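Local coordinates for ABC transporter periplasmic substrate-binding protein (Desulfovibrio alaskensis, PDB 5MY5) that probably captures tungstate in the periplasm with high selectivity and hands it to an ABC transporter for uptake into the cell, at residues K88-D92 and A93-T97; G195-I198 and K199-A202. The protein carries 2 engineered substitutions. All blocks are in the same frame, centred on the assembly; numbering follows the deposited sequence.

Interaction 1: K88-D92 and A93-T97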
ATOM      1  N   LYS A  88       9.935 -10.479  -5.915  1.00 19.55           N
ATOM      2  CA  LYS A  88      11.257 -11.085  -6.220  1.00 21.47           C
ATOM      3  C   LYS A  88      11.156 -12.618  -6.497  1.00 22.94           C
ATOM      4  O   LYS A  88      11.713 -13.151  -7.472  1.00 22.20           O
ATOM      5  CB  LYS A  88      12.292 -10.779  -5.150  1.00 23.06           C
ATOM      6  CG  LYS A  88      12.709  -9.355  -5.069  1.00 28.73           C
ATOM      7  CD  LYS A  88      13.443  -9.130  -3.769  1.00 33.94           C
ATOM      8  CE  LYS A  88      13.914  -7.697  -3.658  1.00 39.57           C
ATOM      9  NZ  LYS A  88      14.091  -7.360  -2.222  1.00 43.02           N
ATOM     10  N   ALA A  89      10.358 -13.304  -5.686  1.00 20.47           N
ATOM     11  CA  ALA A  89      10.063 -14.720  -5.963  1.00 22.67           C
ATOM     12  C   ALA A  89       9.371 -14.984  -7.277  1.00 21.83           C
ATOM     13  O   ALA A  89       9.726 -15.944  -7.998  1.00 22.91           O
ATOM     14  CB  ALA A  89       9.256 -15.328  -4.841  1.00 23.12           C
ATOM     15  N   PHE A  90       8.469 -14.051  -7.692  1.00 19.48           N
ATOM     16  CA  PHE A  90       7.802 -14.179  -8.970  1.00 21.35           C
ATOM     17  C   PHE A  90       8.747 -14.082 -10.151  1.00 18.54           C
ATOM     18  O   PHE A  90       8.685 -14.794 -11.114  1.00 19.47           O
ATOM     19  CB  PHE A  90       6.666 -13.112  -9.023  1.00 17.77           C
ATOM     20  CG  PHE A  90       5.779 -13.193 -10.204  1.00 17.83           C
ATOM     21  CD1 PHE A  90       4.644 -13.966 -10.250  1.00 18.05           C
ATOM     22  CD2 PHE A  90       6.048 -12.339 -11.339  1.00 16.61           C
ATOM     23  CE1 PHE A  90       3.820 -13.963 -11.349  1.00 18.68           C
ATOM     24  CE2 PHE A  90       5.222 -12.354 -12.411  1.00 17.30           C
ATOM     25  CZ  PHE A  90       4.128 -13.130 -12.422  1.00 18.76           C
ATOM     26  N   VAL A  91       9.627 -13.093 -10.047  1.00 19.55           N
ATOM     27  CA  VAL A  91      10.640 -12.867 -11.089  1.00 20.24           C
ATOM     28  C   VAL A  91      11.613 -14.103 -11.090  1.00 19.39           C
ATOM     29  O   VAL A  91      11.965 -14.619 -12.150  1.00 21.05           O
ATOM     30  CB  VAL A  91      11.350 -11.523 -10.866  1.00 19.96           C
ATOM     31  CG1 VAL A  91      12.555 -11.342 -11.767  1.00 22.66           C
ATOM     32  CG2 VAL A  91      10.354 -10.375 -11.151  1.00 21.16           C
ATOM     33  N   ASP A  92      12.019 -14.523  -9.895  1.00 23.52           N
ATOM     34  CA  ASP A  92      12.979 -15.696  -9.781  1.00 24.29           C
ATOM     35  C   ASP A  92      12.392 -16.972 -10.343  1.00 23.69           C
ATOM     36  O   ASP A  92      13.120 -17.788 -10.948  1.00 23.68           O
ATOM     37  CB  ASP A  92      13.406 -15.905  -8.333  1.00 27.19           C
ATOM     38  CG  ASP A  92      14.298 -14.803  -7.819  1.00 31.32           C
ATOM     39  OD1 ASP A  92      14.738 -14.027  -8.675  1.00 36.58           O
ATOM     40  OD2 ASP A  92      14.470 -14.695  -6.559  1.00 40.40           O
ATOM     41  N   ALA A  93      11.107 -17.171 -10.201  1.00 20.79           N
ATOM     42  CA  ALA A  93      10.394 -18.290 -10.811  1.00 21.55           C
ATOM     43  C   ALA A  93      10.368 -18.304 -12.303  1.00 22.50           C
ATOM     44  O   ALA A  93       9.999 -19.332 -12.913  1.00 22.89           O
ATOM     45  CB  ALA A  93       8.958 -18.326 -10.275  1.00 20.31           C
ATOM     46  N   GLY A  94      10.626 -17.136 -12.920  1.00 21.31           N
ATOM     47  CA  GLY A  94      10.577 -16.975 -14.352  1.00 21.50           C
ATOM     48  C   GLY A  94       9.195 -16.560 -14.797  1.00 19.44           C
ATOM     49  O   GLY A  94       8.929 -16.556 -15.976  1.00 20.40           O
ATOM     50  N   PHE A  95       8.330 -16.217 -13.819  1.00 19.43           N
ATOM     51  CA  PHE A  95       6.942 -15.851 -14.200  1.00 20.15           C
ATOM     52  C   PHE A  95       6.841 -14.368 -14.660  1.00 19.39           C
ATOM     53  O   PHE A  95       5.992 -14.074 -15.441  1.00 18.97           O
ATOM     54  CB  PHE A  95       5.982 -16.040 -13.057  1.00 19.06           C
ATOM     55  CG  PHE A  95       5.943 -17.431 -12.443  1.00 22.22           C
ATOM     56  CD1 PHE A  95       6.214 -18.537 -13.204  1.00 21.71           C
ATOM     57  CD2 PHE A  95       5.605 -17.586 -11.083  1.00 22.50           C
ATOM     58  CE1 PHE A  95       6.151 -19.824 -12.620  1.00 22.62           C
ATOM     59  CE2 PHE A  95       5.566 -18.860 -10.484  1.00 23.44           C
ATOM     60  CZ  PHE A  95       5.876 -19.959 -11.281  1.00 21.74           C
ATOM     61  N   GLY A  96       7.789 -13.573 -14.232  1.00 18.93           N
ATOM     62  CA  GLY A  96       7.935 -12.131 -14.624  1.00 19.64           C
ATOM     63  C   GLY A  96       9.303 -11.832 -15.122  1.00 23.32           C
ATOM     64  O   GLY A  96      10.235 -12.564 -14.807  1.00 22.72           O
ATOM     65  N   THR A  97       9.481 -10.766 -15.915  1.00 20.05           N
ATOM     66  CA  THR A  97      10.750 -10.449 -16.471  1.00 22.25           C
ATOM     67  C   THR A  97      11.581  -9.673 -15.464  1.00 20.62           C
ATOM     68  O   THR A  97      12.759  -9.967 -15.160  1.00 22.48           O
ATOM     69  CB  THR A  97      10.543  -9.610 -17.746  1.00 22.25           C
ATOM     70  OG1 THR A  97       9.843  -8.403 -17.398  1.00 23.56           O
ATOM     71  CG2 THR A  97       9.601 -10.417 -18.721  1.00 21.75           C
TER
HETATM   72  O   HOH W   1      12.337 -14.269 -15.033  1.00 26.18           O
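Phe90 and Phe95 meet through torsions that treat their rings differently. In Phe90, CG stands anti to the backbone N (chi1 -174°), which carries the ring alongside the last turn of helix 84-92, to where Phe95 and Gly96 pass. It comes to lie under CB of Phe95. In Phe95, CG lies beside its own N and anti to the carbonyl carbon (chi1 -56°). This leads the Phe95 ring onward, so that an edge faces Phe90. The backbone turn places CB of Phe95 over one face of the Phe90 ring, 3.5 Å from CE1 of Phe90, in a CH-pi contact. The two rings form an offset edge-to-face pair, with centroids 5.7 Å apart and planes at 69°. The methyl of Ala93 lies over the centre of one face of the Phe95 ring.

The backbone beside these rings closes the helix. Ala93 N still makes a helical bond to Ala89 O, at 2.9 Å. Gly94 then takes a positive phi. Its N reaches Val91 O at 3.0 Å, coming from above the carbonyl plane. Phe95 N bonds to Phe90 O at 3.1 Å, and Gly96 N adds a weak bond to that same oxygen. This is a Schellman motif. A water donates to Val91 O (2.9 Å) and to Gly96 O (2.7 Å), tying the last helical turn to the departing chain. Gly96 N also approaches the Phe90 ring obliquely, 3.4 Å from CE2 of Phe90.

Leu68 of helix 64-72 and Ile227 of strand 221-228 also touch Phe90, while His233 meets the Phe95 ring. Carbonyl oxygens that lose their helical partners at this C-terminus are thus answered by turn N-H groups and water, while the phenylalanine pair packs apolar surface against the turn.

Interaction 2: G195-I198 and K199-A202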
ATOM      1  N   GLY A 195      -4.322   6.534   2.926  1.00 17.62           N
ATOM      2  CA  GLY A 195      -5.568   6.716   2.172  1.00 17.26           C
ATOM      3  C   GLY A 195      -6.795   6.569   3.048  1.00 17.77           C
ATOM      4  O   GLY A 195      -7.701   7.381   3.075  1.00 18.53           O
ATOM      5  N   THR A 196      -6.861   5.459   3.827  1.00 18.16           N
ATOM      6  CA  THR A 196      -7.989   5.233   4.696  1.00 16.42           C
ATOM      7  C   THR A 196      -8.043   6.343   5.786  1.00 17.90           C
ATOM      8  O   THR A 196      -9.157   6.770   6.088  1.00 19.17           O
ATOM      9  CB  THR A 196      -7.941   3.852   5.363  1.00 18.34           C
ATOM     10  OG1 THR A 196      -7.868   2.809   4.347  1.00 18.56           O
ATOM     11  CG2 THR A 196      -9.145   3.610   6.157  1.00 17.28           C
ATOM     12  N   TYR A 197      -6.885   6.763   6.319  1.00 16.44           N
ATOM     13  CA  TYR A 197      -6.884   7.897   7.217  1.00 16.91           C
ATOM     14  C   TYR A 197      -7.554   9.171   6.593  1.00 18.67           C
ATOM     15  O   TYR A 197      -8.417   9.784   7.241  1.00 19.03           O
ATOM     16  CB  TYR A 197      -5.541   8.257   7.785  1.00 16.50           C
ATOM     17  CG  TYR A 197      -5.702   9.332   8.807  1.00 20.20           C
ATOM     18  CD1 TYR A 197      -6.269   9.023  10.028  1.00 20.30           C
ATOM     19  CD2 TYR A 197      -5.297  10.671   8.550  1.00 21.25           C
ATOM     20  CE1 TYR A 197      -6.459  10.045  10.974  1.00 22.29           C
ATOM     21  CE2 TYR A 197      -5.540  11.674   9.451  1.00 21.23           C
ATOM     22  CZ  TYR A 197      -6.098  11.357  10.634  1.00 20.80           C
ATOM     23  OH  TYR A 197      -6.224  12.333  11.561  1.00 20.76           O
ATOM     24  N   ILE A 198      -7.084   9.514   5.411  1.00 16.49           N
ATOM     25  CA  ILE A 198      -7.667  10.667   4.691  1.00 18.22           C
ATOM     26  C   ILE A 198      -9.217  10.530   4.621  1.00 17.88           C
ATOM     27  O   ILE A 198      -9.985  11.511   4.887  1.00 19.62           O
ATOM     28  CB  ILE A 198      -6.982  10.825   3.327  1.00 19.06           C
ATOM     29  CG1 ILE A 198      -5.562  11.313   3.455  1.00 18.44           C
ATOM     30  CG2 ILE A 198      -7.875  11.736   2.429  1.00 20.00           C
ATOM     31  CD1 ILE A 198      -4.778  11.104   2.203  1.00 18.80           C
ATOM     32  N   LYS A 199      -9.755   9.366   4.249  1.00 17.95           N
ATOM     33  CA  LYS A 199     -11.206   9.199   4.142  1.00 20.85           C
ATOM     34  C   LYS A 199     -11.857   9.308   5.506  1.00 22.19           C
ATOM     35  O   LYS A 199     -12.933   9.940   5.660  1.00 24.50           O
ATOM     36  CB  LYS A 199     -11.554   7.839   3.448  1.00 21.01           C
ATOM     37  CG  LYS A 199     -11.118   7.843   1.969  1.00 24.75           C
ATOM     38  CD  LYS A 199     -11.340   6.520   1.231  1.00 26.84           C
ATOM     39  CE  LYS A 199     -11.008   6.701  -0.275  1.00 34.41           C
ATOM     40  NZ  LYS A 199     -10.728   5.419  -1.056  1.00 40.90           N
ATOM     41  N   TYR A 200     -11.254   8.691   6.511  1.00 20.50           N
ATOM     42  CA  TYR A 200     -11.794   8.774   7.871  1.00 20.25           C
ATOM     43  C   TYR A 200     -11.795  10.279   8.433  1.00 22.01           C
ATOM     44  O   TYR A 200     -12.770  10.737   9.019  1.00 22.52           O
ATOM     45  CB  TYR A 200     -10.882   7.895   8.793  1.00 20.53           C
ATOM     46  CG  TYR A 200     -10.986   8.170  10.270  1.00 20.64           C
ATOM     47  CD1 TYR A 200     -12.123   7.775  10.945  1.00 18.81           C
ATOM     48  CD2 TYR A 200      -9.944   8.795  11.006  1.00 20.18           C
ATOM     49  CE1 TYR A 200     -12.312   8.065  12.290  1.00 20.04           C
ATOM     50  CE2 TYR A 200     -10.082   9.003  12.355  1.00 21.20           C
ATOM     51  CZ  TYR A 200     -11.243   8.629  12.977  1.00 18.45           C
ATOM     52  OH  TYR A 200     -11.216   8.964  14.335  1.00 24.39           O
ATOM     53  N   GLU A 201     -10.703  10.989   8.232  1.00 21.88           N
ATOM     54  CA  GLU A 201     -10.540  12.373   8.664  1.00 19.85           C
ATOM     55  C   GLU A 201     -11.666  13.240   7.981  1.00 22.32           C
ATOM     56  O   GLU A 201     -12.317  14.053   8.656  1.00 23.89           O
ATOM     57  CB  GLU A 201      -9.185  12.833   8.162  1.00 21.69           C
ATOM     58  CG  GLU A 201      -8.871  14.296   8.455  1.00 21.98           C
ATOM     59  CD  GLU A 201      -7.585  14.769   7.834  1.00 26.15           C
ATOM     60  OE1 GLU A 201      -7.241  14.470   6.684  1.00 23.63           O
ATOM     61  OE2 GLU A 201      -6.811  15.437   8.529  1.00 25.40           O
ATOM     62  N   ALA A 202     -11.933  12.992   6.717  1.00 21.03           N
ATOM     63  CA  ALA A 202     -13.044  13.693   5.993  1.00 24.24           C
ATOM     64  C   ALA A 202     -14.443  13.341   6.487  1.00 27.05           C
ATOM     65  O   ALA A 202     -15.283  14.203   6.603  1.00 29.46           O
ATOM     66  CB  ALA A 202     -12.898  13.477   4.472  1.00 26.94           C
TER
HETATM   67  O   HOH W   2      -6.740  15.026  11.223  1.00 28.55           O
HETATM   68  O   HOH W   3      -9.253  14.235   4.753  1.00 21.09           O
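Tyr197 and Tyr200 lie one helical turn apart and set their rings obliquely, with planes at 54° and centroids 5.9 Å apart. CE1 of Tyr197 comes up to the edge of the Tyr200 ring, near its plane, and lies 3.7 Å from CD2 of Tyr200. Both side chains have CG anti to the backbone N, which sends the rings out along the same flank of the helix.

Glu201 approaches Tyr197 differently. Its CB sits over one face of the Tyr197 ring, 4.0 Å from CE2 of Tyr197. The extended chain of Glu201 crosses the ring obliquely, and its carboxylate plane is turned 48° from the ring plane. A water joins the ends of these two residues, donating to Tyr197 OH (2.8 Å) and to Glu201 OE2 (2.7 Å). A second water donates to Glu201 OE1 and to Ile198 O. Each carboxylate oxygen therefore has a water of its own. OE1 also forms a salt bridge to Lys266, which would be expected to favour the charged carboxylate.

Regular i to i+4 bonds hold the spacing of these side chains. Glu201 N reaches Tyr197 O at 2.8 Å, in a nearly straight bond. Tyr200 N reaches Thr196 O at 2.9 Å.

The stretch belongs to helix 194-203, which directly follows strand 189-193. Thr196 OG1 bonds back to Asp193, and Thr196 and Tyr200 both pack on Ile180 of helix 176-186. On the tyrosine flank, Tyr197 OH bonds to Leu210 O, Tyr197 also touches Ile212, and Tyr200 touches Leu210, all on strand 210-214. Ile198 and Lys199 rest on Leu263 of strand 262-263.

How the interactions relate
Interaction 1 comes first along the chain, where helix 84-92 ends and leads toward strand 100-112. Interaction 2 follows about a hundred residues later, within helix 194-203. Their centres are 35 Å apart, on opposite sides of the chain's centre, and their nearest atoms stay about 24 Å apart, so neither touches the other. What they share is the mixed sheet: long strand 100-112 pairs with strand 221-228, which helix 84-92 packs against, and with strand 210-214, which helix 194-203 packs against. Both fall in one PBP superfamily range. They are separate local packing sites on helices flanking that sheet, and neither includes a bound tungstate.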